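Local atomic coordinates of multicopper oxidase (Aquifex aeolicus, PDB entry 6TTD), a protein that probably couples the oxidation of metal ions or, as in laccases, phenolic substrates to the reduction of dioxygen to water at copper centres. Residues I116-G121 against F157-P162; K127-P132 against Q503-H508; L265-Q270 against V312-K317. All coordinates share one frame; numbering follows the deposited sequence.

Interaction 1. Residues I116-G121 against F157-P162; sequences IIHWHG and FYHPHP. With CU (copper (II) ion), chain F; CU (copper (II) ion), chain E; CU (copper (II) ion), chain D.
H118, H120 and H159 on two antiparallel strands, and H161 just past the end of the second, reach three different copper ions, H120 through ND1 and the other three through NE2. The two His-X-His motifs belong to the trinuclear copper site of multicopper oxidases, on a cupredoxin-type sheet. H120 CG stands anti to the backbone N (chi1 174°), which carries its ring to the copper of chain F; H120 ND1 and H159 NE2 each lie 2.0 Å from that ion, bridging the strands through the metal, and H510 is a further histidine ligand. H118 NE2 holds the copper of chain E together with H454, while H161 NE2 holds the copper of chain D with H456 and H508. The register is set by the backbone: H118 N donates to H159 O at 2.8 Å in a nearly straight bond (172°), and H159 N returns one to H118 O. The edge of H161 faces H118 with planes at 87°, its CD2 3.6 Å from H118 CB, and the edge of H118 is turned toward the face of H159. With NE2 on copper, the H159 ring is further held by ND1, which donates in the ring plane to P160 O at 2.7 Å.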
loop_
_atom_site.group_PDB
_atom_site.type_symbol
_atom_site.label_atom_id
_atom_site.label_comp_id
_atom_site.label_asym_id
_atom_site.label_seq_id
_atom_site.Cartn_x
_atom_site.Cartn_y
_atom_site.Cartn_z
ATOM N N ILE A 116 12.076 5.340 10.800
ATOM C CA ILE A 116 12.828 4.733 9.698
ATOM C C ILE A 116 11.821 4.620 8.558
ATOM O O ILE A 116 10.620 4.431 8.824
ATOM C CB ILE A 116 13.387 3.336 10.090
ATOM C CG1 ILE A 116 14.346 2.785 9.036
ATOM C CG2 ILE A 116 12.242 2.310 10.355
ATOM C CD1 ILE A 116 15.643 3.480 9.070
ATOM N N ILE A 117 12.276 4.763 7.287
ATOM C CA ILE A 117 11.369 4.571 6.151
ATOM C C ILE A 117 11.408 3.117 5.707
ATOM O O ILE A 117 12.495 2.554 5.529
ATOM C CB ILE A 117 11.739 5.457 4.943
ATOM C CG1 ILE A 117 12.125 6.890 5.371
ATOM C CG2 ILE A 117 10.547 5.405 3.980
ATOM C CD1 ILE A 117 12.500 7.787 4.241
ATOM N N HIS A 118 10.245 2.550 5.381
ATOM C CA HIS A 118 10.143 1.244 4.742
ATOM C C HIS A 118 9.625 1.411 3.309
ATOM O O HIS A 118 8.721 2.227 3.055
ATOM C CB HIS A 118 9.201 0.346 5.578
ATOM C CG HIS A 118 8.694 -0.879 4.865
ATOM N ND1 HIS A 118 9.516 -1.891 4.432
ATOM C CD2 HIS A 118 7.431 -1.265 4.555
ATOM C CE1 HIS A 118 8.786 -2.837 3.866
ATOM N NE2 HIS A 118 7.518 -2.474 3.924
ATOM N N TRP A 119 10.218 0.675 2.360
ATOM C CA TRP A 119 9.814 0.728 0.960
ATOM C C TRP A 119 8.861 -0.447 0.792
ATOM O O TRP A 119 9.259 -1.581 0.529
ATOM C CB TRP A 119 11.009 0.650 0.015
ATOM C CG TRP A 119 12.212 1.317 0.623
ATOM C CD1 TRP A 119 13.299 0.699 1.202
ATOM C CD2 TRP A 119 12.439 2.748 0.776
ATOM N NE1 TRP A 119 14.194 1.670 1.694
ATOM C CE2 TRP A 119 13.677 2.916 1.443
ATOM C CE3 TRP A 119 11.721 3.897 0.397
ATOM C CZ2 TRP A 119 14.198 4.166 1.730
ATOM C CZ3 TRP A 119 12.274 5.164 0.686
ATOM C CH2 TRP A 119 13.482 5.279 1.335
ATOM N N HIS A 120 7.586 -0.193 0.990
ATOM C CA HIS A 120 6.629 -1.299 1.049
ATOM C C HIS A 120 6.462 -1.914 -0.357
ATOM O O HIS A 120 6.076 -1.231 -1.306
ATOM C CB HIS A 120 5.308 -0.805 1.666
ATOM C CG HIS A 120 4.193 -1.811 1.649
ATOM N ND1 HIS A 120 3.222 -1.844 2.637
ATOM C CD2 HIS A 120 3.854 -2.785 0.758
ATOM C CE1 HIS A 120 2.335 -2.793 2.359
ATOM N NE2 HIS A 120 2.698 -3.384 1.238
ATOM N N GLY A 121 6.785 -3.214 -0.489
ATOM C CA GLY A 121 6.738 -3.937 -1.752
ATOM C C GLY A 121 8.107 -4.250 -2.329
ATOM O O GLY A 121 8.204 -5.125 -3.175
ATOM N N PHE A 157 4.983 1.865 -2.240
ATOM C CA PHE A 157 4.468 2.666 -1.116
ATOM C C PHE A 157 5.606 2.920 -0.128
ATOM O O PHE A 157 6.207 1.946 0.366
ATOM C CB PHE A 157 3.313 1.845 -0.479
ATOM C CG PHE A 157 2.579 2.465 0.721
ATOM C CD1 PHE A 157 2.626 3.827 1.043
ATOM C CD2 PHE A 157 1.738 1.613 1.485
ATOM C CE1 PHE A 157 1.913 4.325 2.150
ATOM C CE2 PHE A 157 1.031 2.092 2.583
ATOM C CZ PHE A 157 1.116 3.470 2.913
ATOM N N TYR A 158 5.912 4.176 0.195
ATOM C CA TYR A 158 6.926 4.398 1.210
ATOM C C TYR A 158 6.292 5.033 2.440
ATOM O O TYR A 158 5.455 5.944 2.333
ATOM C CB TYR A 158 8.107 5.207 0.644
ATOM C CG TYR A 158 7.884 6.653 0.211
ATOM C CD1 TYR A 158 8.278 7.727 1.046
ATOM C CD2 TYR A 158 7.391 6.948 -1.070
ATOM C CE1 TYR A 158 8.121 9.065 0.662
ATOM C CE2 TYR A 158 7.248 8.264 -1.490
ATOM C CZ TYR A 158 7.610 9.326 -0.604
ATOM O OH TYR A 158 7.473 10.614 -1.009
ATOM N N HIS A 159 6.682 4.545 3.614
ATOM C CA HIS A 159 6.063 5.049 4.825
ATOM C C HIS A 159 6.926 4.637 6.020
ATOM O O HIS A 159 7.764 3.744 5.888
ATOM C CB HIS A 159 4.623 4.531 4.957
ATOM C CG HIS A 159 4.509 3.059 5.207
ATOM N ND1 HIS A 159 4.861 2.483 6.413
ATOM C CD2 HIS A 159 4.024 2.048 4.435
ATOM C CE1 HIS A 159 4.631 1.172 6.365
ATOM N NE2 HIS A 159 4.104 0.887 5.187
ATOM N N PRO A 160 6.733 5.261 7.195
ATOM C CA PRO A 160 7.581 4.938 8.359
ATOM C C PRO A 160 7.237 3.573 8.964
ATOM O O PRO A 160 6.152 3.017 8.755
ATOM C CB PRO A 160 7.266 6.053 9.368
ATOM C CG PRO A 160 5.843 6.467 9.000
ATOM C CD PRO A 160 5.770 6.339 7.484
ATOM N N HIS A 161 8.166 3.057 9.777
ATOM C CA HIS A 161 7.951 1.734 10.364
ATOM C C HIS A 161 8.487 1.630 11.797
ATOM O O HIS A 161 8.997 0.558 12.164
ATOM C CB HIS A 161 8.640 0.690 9.443
ATOM C CG HIS A 161 7.863 -0.584 9.279
ATOM N ND1 HIS A 161 7.646 -1.464 10.319
ATOM C CD2 HIS A 161 7.258 -1.130 8.190
ATOM C CE1 HIS A 161 6.911 -2.479 9.881
ATOM N NE2 HIS A 161 6.690 -2.320 8.586
ATOM N N PRO A 162 8.456 2.685 12.637
ATOM C CA PRO A 162 8.970 2.519 14.016
ATOM C C PRO A 162 8.089 1.566 14.809
ATOM O O PRO A 162 6.867 1.540 14.646
ATOM C CB PRO A 162 8.890 3.929 14.615
ATOM C CG PRO A 162 7.679 4.526 13.938
ATOM C CD PRO A 162 7.883 4.040 12.456
HETATM CU CU CU F . 3.172 -0.743 4.364
HETATM CU CU CU E . 6.031 -3.790 3.871
HETATM CU CU CU D . 5.824 -3.646 7.371
#

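Interaction 2. Residues K127-P132 against Q503-H508. With CU (copper (II) ion), chain D.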
loop_
_atom_site.group_PDB
_atom_site.type_symbol
_atom_site.label_atom_id
_atom_site.label_comp_id
_atom_site.label_asym_id
_atom_site.label_seq_id
_atom_site.Cartn_x
_atom_site.Cartn_y
_atom_site.Cartn_z
ATOM N N LYS A 127 18.579 -4.933 5.784
ATOM C CA LYS A 127 19.104 -3.720 6.415
ATOM C C LYS A 127 18.789 -2.461 5.608
ATOM O O LYS A 127 19.011 -1.348 6.112
ATOM C CB LYS A 127 20.604 -3.869 6.639
ATOM C CG LYS A 127 20.898 -4.929 7.693
ATOM C CD LYS A 127 22.405 -5.167 7.807
ATOM C CE LYS A 127 22.783 -6.327 8.741
ATOM N NZ LYS A 127 24.266 -6.641 8.605
ATOM N N SER A 128 18.251 -2.600 4.391
ATOM C CA SER A 128 17.819 -1.449 3.605
ATOM C C SER A 128 16.312 -1.424 3.484
ATOM O O SER A 128 15.763 -0.543 2.797
ATOM C CB SER A 128 18.441 -1.460 2.201
ATOM O OG SER A 128 19.849 -1.552 2.275
ATOM N N ASP A 129 15.633 -2.359 4.155
ATOM C CA ASP A 129 14.178 -2.524 4.067
ATOM C C ASP A 129 13.437 -1.580 5.010
ATOM O O ASP A 129 12.258 -1.301 4.796
ATOM C CB ASP A 129 13.869 -3.994 4.378
ATOM C CG ASP A 129 12.411 -4.326 4.434
ATOM O OD1 ASP A 129 11.669 -3.962 3.500
ATOM O OD2 ASP A 129 11.983 -5.029 5.397
ATOM N N GLY A 130 14.089 -1.074 6.036
ATOM C CA GLY A 130 13.360 -0.268 7.000
ATOM C C GLY A 130 12.736 -1.090 8.121
ATOM O O GLY A 130 11.579 -0.875 8.481
ATOM N N HIS A 131 13.462 -2.070 8.617
ATOM C CA HIS A 131 13.039 -2.841 9.769
ATOM C C HIS A 131 13.142 -1.974 11.039
ATOM O O HIS A 131 14.075 -1.157 11.174
ATOM C CB HIS A 131 13.940 -4.094 9.866
ATOM C CG HIS A 131 13.525 -5.109 10.896
ATOM N ND1 HIS A 131 13.696 -4.915 12.257
ATOM C CD2 HIS A 131 12.996 -6.360 10.759
ATOM C CE1 HIS A 131 13.253 -5.971 12.910
ATOM N NE2 HIS A 131 12.828 -6.868 12.028
ATOM N N PRO A 132 12.222 -2.149 12.001
ATOM C CA PRO A 132 12.233 -1.301 13.220
ATOM C C PRO A 132 13.538 -1.383 14.014
ATOM O O PRO A 132 13.856 -0.442 14.757
ATOM C CB PRO A 132 11.063 -1.859 14.063
ATOM C CG PRO A 132 10.358 -2.841 13.217
ATOM C CD PRO A 132 11.111 -3.114 11.960
ATOM N N GLN A 503 18.397 -13.058 5.648
ATOM C CA GLN A 503 17.478 -11.910 5.688
ATOM C C GLN A 503 16.527 -12.092 6.851
ATOM O O GLN A 503 16.088 -13.207 7.112
ATOM C CB GLN A 503 16.670 -11.811 4.393
ATOM C CG GLN A 503 17.590 -11.793 3.184
ATOM C CD GLN A 503 18.434 -10.555 3.224
ATOM O OE1 GLN A 503 17.903 -9.458 3.441
ATOM N NE2 GLN A 503 19.761 -10.712 3.091
ATOM N N ILE A 504 16.229 -11.013 7.564
ATOM C CA ILE A 504 15.201 -10.998 8.603
ATOM C C ILE A 504 14.096 -10.114 8.050
ATOM O O ILE A 504 14.297 -8.907 7.847
ATOM C CB ILE A 504 15.749 -10.462 9.937
ATOM C CG1 ILE A 504 16.953 -11.310 10.429
ATOM C CG2 ILE A 504 14.633 -10.255 10.996
ATOM C CD1 ILE A 504 16.652 -12.830 10.669
ATOM N N TYR A 505 12.951 -10.718 7.734
ATOM C CA TYR A 505 11.821 -10.006 7.148
ATOM C C TYR A 505 10.613 -10.062 8.088
ATOM O O TYR A 505 10.373 -11.069 8.755
ATOM C CB TYR A 505 11.478 -10.650 5.802
ATOM C CG TYR A 505 12.456 -10.396 4.693
ATOM C CD1 TYR A 505 12.938 -9.103 4.442
ATOM C CD2 TYR A 505 12.873 -11.433 3.861
ATOM C CE1 TYR A 505 13.801 -8.825 3.391
ATOM C CE2 TYR A 505 13.782 -11.181 2.787
ATOM C CZ TYR A 505 14.222 -9.851 2.553
ATOM O OH TYR A 505 15.078 -9.561 1.493
ATOM N N LEU A 506 9.818 -9.004 8.085
ATOM C CA LEU A 506 8.620 -8.978 8.921
ATOM C C LEU A 506 7.449 -9.706 8.254
ATOM O O LEU A 506 7.321 -9.745 7.030
ATOM C CB LEU A 506 8.196 -7.528 9.184
ATOM C CG LEU A 506 9.263 -6.746 9.918
ATOM C CD1 LEU A 506 8.779 -5.353 10.017
ATOM C CD2 LEU A 506 9.352 -7.353 11.319
ATOM N N LEU A 507 6.565 -10.238 9.078
ATOM C CA LEU A 507 5.255 -10.679 8.646
ATOM C C LEU A 507 4.284 -10.035 9.617
ATOM O O LEU A 507 4.468 -10.177 10.832
ATOM C CB LEU A 507 5.164 -12.205 8.692
ATOM C CG LEU A 507 3.796 -12.807 8.375
ATOM C CD1 LEU A 507 3.909 -14.239 7.903
ATOM C CD2 LEU A 507 2.876 -12.747 9.585
ATOM N N HIS A 508 3.297 -9.265 9.124
ATOM C CA HIS A 508 2.461 -8.563 10.092
ATOM C C HIS A 508 1.155 -8.100 9.462
ATOM O O HIS A 508 0.963 -8.125 8.241
ATOM C CB HIS A 508 3.190 -7.341 10.682
ATOM C CG HIS A 508 3.466 -6.237 9.684
ATOM N ND1 HIS A 508 2.544 -5.239 9.374
ATOM C CD2 HIS A 508 4.592 -5.935 8.987
ATOM C CE1 HIS A 508 3.094 -4.402 8.504
ATOM N NE2 HIS A 508 4.336 -4.784 8.262
HETATM CU CU CU D . 5.824 -3.646 7.371
HETATM O O HOH W 1 12.419 -6.797 7.392
#
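H131 has CG anti to its own N (chi1 -172°) and L506 has CG anti to its carbonyl carbon (chi1 -61°), and these settings bring the imidazole and the leucine branch together at an oblique crossing. L506 CD2 lies 3.6 Å from H131 NE2, and CG of the same leucine packs against CD2 of the ring. The other methyl, CD1, meets P132 CD tip to tip at 3.8 Å. From farther back on the strand, I504 CG2 comes within 4.0 Å of H131 NE2. The ring is held at both nitrogens: NE2 is hydrogen-bonded to N522 and ND1 to the backbone N of Y133, while P132 CD sits over one face, toward the rim. Cutting L506 back to alanine removes CG and both methyls, which would probably leave the H131 ring and P132 CD without their apolar partner and open a gap between loop and strand. Strand 503-509 belongs to the C-terminal cupredoxin domain and runs into the His-Cys-His segment of H508, C509 and H510; here the loop of the N-terminal cupredoxin domain packs on the strand just ahead of those copper ligands. H508 NE2 binds the copper of chain D at 2.1 Å. The polar link across this contact is a water, which donates to D129 OD2 at 2.7 Å and to I504 O at 2.9 Å. The hydrogen bond between D129 OD2 and H456 ND1 makes D129 a second-shell residue of the copper that H508 and H456 share.

Interaction 3. Residues L265-Q270 against V312-K317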
loop_
_atom_site.group_PDB
_atom_site.type_symbol
_atom_site.label_atom_id
_atom_site.label_comp_id
_atom_site.label_asym_id
_atom_site.label_seq_id
_atom_site.Cartn_x
_atom_site.Cartn_y
_atom_site.Cartn_z
ATOM N N LEU A 265 -17.525 2.891 -9.612
ATOM C CA LEU A 265 -17.708 4.143 -10.354
ATOM C C LEU A 265 -19.166 4.251 -10.762
ATOM O O LEU A 265 -19.631 3.453 -11.594
ATOM C CB LEU A 265 -16.809 4.212 -11.589
ATOM C CG LEU A 265 -15.330 4.276 -11.232
ATOM C CD1 LEU A 265 -14.481 3.802 -12.447
ATOM C CD2 LEU A 265 -14.978 5.702 -10.813
ATOM N N LEU A 266 -19.864 5.262 -10.226
ATOM C CA LEU A 266 -21.298 5.381 -10.421
ATOM C C LEU A 266 -21.591 6.459 -11.457
ATOM O O LEU A 266 -21.225 7.624 -11.282
ATOM C CB LEU A 266 -21.984 5.691 -9.093
ATOM C CG LEU A 266 -21.781 4.539 -8.109
ATOM C CD1 LEU A 266 -22.594 4.733 -6.785
ATOM C CD2 LEU A 266 -22.142 3.223 -8.766
ATOM N N ARG A 267 -22.282 6.056 -12.514
ATOM C CA ARG A 267 -22.776 6.944 -13.559
ATOM C C ARG A 267 -24.277 6.969 -13.307
ATOM O O ARG A 267 -25.012 6.077 -13.707
ATOM C CB ARG A 267 -22.406 6.420 -14.924
ATOM C CG ARG A 267 -22.733 7.358 -16.000
ATOM C CD ARG A 267 -22.095 6.888 -17.316
ATOM N NE ARG A 267 -22.775 7.562 -18.414
ATOM C CZ ARG A 267 -23.556 6.965 -19.302
ATOM N NH1 ARG A 267 -23.718 5.639 -19.253
ATOM N NH2 ARG A 267 -24.161 7.705 -20.243
ATOM N N GLY A 268 -24.704 7.939 -12.545
ATOM C CA GLY A 268 -26.025 7.882 -11.971
ATOM C C GLY A 268 -26.080 6.787 -10.934
ATOM O O GLY A 268 -25.233 6.702 -10.042
ATOM N N ASN A 269 -27.046 5.898 -11.084
ATOM C CA ASN A 269 -27.171 4.748 -10.210
ATOM C C ASN A 269 -26.510 3.517 -10.786
ATOM O O ASN A 269 -26.490 2.475 -10.135
ATOM C CB ASN A 269 -28.646 4.440 -9.952
ATOM C CG ASN A 269 -29.173 5.153 -8.740
ATOM O OD1 ASN A 269 -28.399 5.543 -7.858
ATOM N ND2 ASN A 269 -30.496 5.372 -8.700
ATOM N N GLN A 270 -25.971 3.610 -11.980
ATOM C CA GLN A 270 -25.434 2.454 -12.661
ATOM C C GLN A 270 -23.928 2.373 -12.463
ATOM O O GLN A 270 -23.232 3.385 -12.464
ATOM C CB GLN A 270 -25.781 2.539 -14.134
ATOM C CG GLN A 270 -27.264 2.278 -14.401
ATOM C CD GLN A 270 -27.555 2.225 -15.888
ATOM O OE1 GLN A 270 -26.666 2.520 -16.733
ATOM N NE2 GLN A 270 -28.820 1.905 -16.233
ATOM N N VAL A 312 -20.319 13.623 -22.331
ATOM C CA VAL A 312 -19.934 14.970 -21.892
ATOM C C VAL A 312 -20.938 15.489 -20.865
ATOM O O VAL A 312 -22.162 15.356 -21.016
ATOM C CB VAL A 312 -19.802 15.928 -23.092
ATOM C CG1 VAL A 312 -19.582 17.356 -22.591
ATOM C CG2 VAL A 312 -18.591 15.514 -23.974
ATOM N N ASN A 313 -20.405 16.050 -19.796
ATOM C CA ASN A 313 -21.095 16.627 -18.671
ATOM C C ASN A 313 -21.553 15.583 -17.641
ATOM O O ASN A 313 -22.040 15.994 -16.566
ATOM C CB ASN A 313 -22.293 17.502 -19.105
ATOM C CG ASN A 313 -21.867 18.706 -20.010
ATOM O OD1 ASN A 313 -20.866 19.345 -19.739
ATOM N ND2 ASN A 313 -22.613 18.971 -21.086
ATOM N N ASP A 314 -21.339 14.283 -17.855
ATOM C CA ASP A 314 -21.575 13.343 -16.759
ATOM C C ASP A 314 -20.659 13.643 -15.559
ATOM O O ASP A 314 -19.501 14.051 -15.701
ATOM C CB ASP A 314 -21.304 11.907 -17.192
ATOM C CG ASP A 314 -22.404 11.354 -18.055
ATOM O OD1 ASP A 314 -23.399 12.070 -18.227
ATOM O OD2 ASP A 314 -22.246 10.229 -18.589
ATOM N N VAL A 315 -21.196 13.402 -14.365
ATOM C CA VAL A 315 -20.456 13.346 -13.116
ATOM C C VAL A 315 -20.419 11.895 -12.692
ATOM O O VAL A 315 -21.471 11.250 -12.560
ATOM C CB VAL A 315 -21.122 14.209 -12.042
ATOM C CG1 VAL A 315 -20.319 14.121 -10.727
ATOM C CG2 VAL A 315 -21.222 15.650 -12.588
ATOM N N ILE A 316 -19.222 11.351 -12.563
ATOM C CA ILE A 316 -19.058 9.942 -12.225
ATOM C C ILE A 316 -18.516 9.900 -10.812
ATOM O O ILE A 316 -17.493 10.538 -10.532
ATOM C CB ILE A 316 -18.126 9.231 -13.217
ATOM C CG1 ILE A 316 -18.809 9.147 -14.572
ATOM C CG2 ILE A 316 -17.846 7.822 -12.778
ATOM C CD1 ILE A 316 -17.871 9.376 -15.612
ATOM N N LYS A 317 -19.207 9.182 -9.914
ATOM C CA LYS A 317 -18.795 9.117 -8.521
ATOM C C LYS A 317 -17.877 7.920 -8.304
ATOM O O LYS A 317 -18.207 6.782 -8.685
ATOM C CB LYS A 317 -19.982 8.994 -7.554
ATOM C CG LYS A 317 -21.019 10.089 -7.591
ATOM C CD LYS A 317 -22.035 9.740 -6.509
ATOM C CE LYS A 317 -23.217 10.687 -6.509
ATOM N NZ LYS A 317 -22.666 12.057 -6.763
HETATM O O HOH W 2 -23.362 10.054 -10.665
HETATM O O HOH W 3 -25.542 10.564 -19.379
#
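R267 and D314 meet across the strand ends with their flat groups turned 40° apart. The arginine chain is extended from CG to NE and delivers NE, rather than its terminal nitrogens, to D314 OD2 at 2.7 Å in a salt bridge whose N-H points almost straight at the oxygen (174°). OD2 lies close to the guanidinium plane, yet NE meets it on its syn side, 34° out of the carboxylate plane. A second hydrogen bond, from the backbone N of S311, holds the same oxygen, while the other, OD1, accepts from a water at 2.9 Å. Farther along the strands, L265 and I316 are slanted across one another, with L265 CB 3.9 Å from I316 CG2; F366 lies against L265 as well. L266 and K317 project from the opposite face to R267 and I316, their CB atoms 4.2 Å apart. Their backbones form an antiparallel hydrogen-bonded pair: L266 N donates to K317 O at 2.7 Å and K317 N to L266 O at 2.9 Å. Beside this pair a water donates to V315 O at 2.9 Å and, at longer range, to L266 O, and accepts from G268 N at 3.1 Å. G268 belongs to the type II' turn from R267 to Q270, which makes strands 261-267 and 270-279 a tight beta hairpin, consistent with the antiparallel strands of a cupredoxin-like Greek-key domain.

Overall arrangement
Interactions 1 and 2 form one neighbourhood, their centres 10 Å apart and their segments alternating along the chain. H118 ND1 probably hydrogen-bonds D129 O at 2.8 Å, which would help to orient a copper ligand of interaction 1. H161 CE1 also touches L506 CD1 at 3.4 Å, and H161 NE2 and H508 NE2 lie 3.4 Å apart at the copper they share. A dioxygen molecule lies about 3 Å from the H118 side chain, within the histidine-lined pocket to which both contacts contribute. Interaction 3 is remote: its centre is 36 Å from that of interaction 1 and 43 Å from that of interaction 2, with nearest atoms about 21 and 28 Å away, respectively.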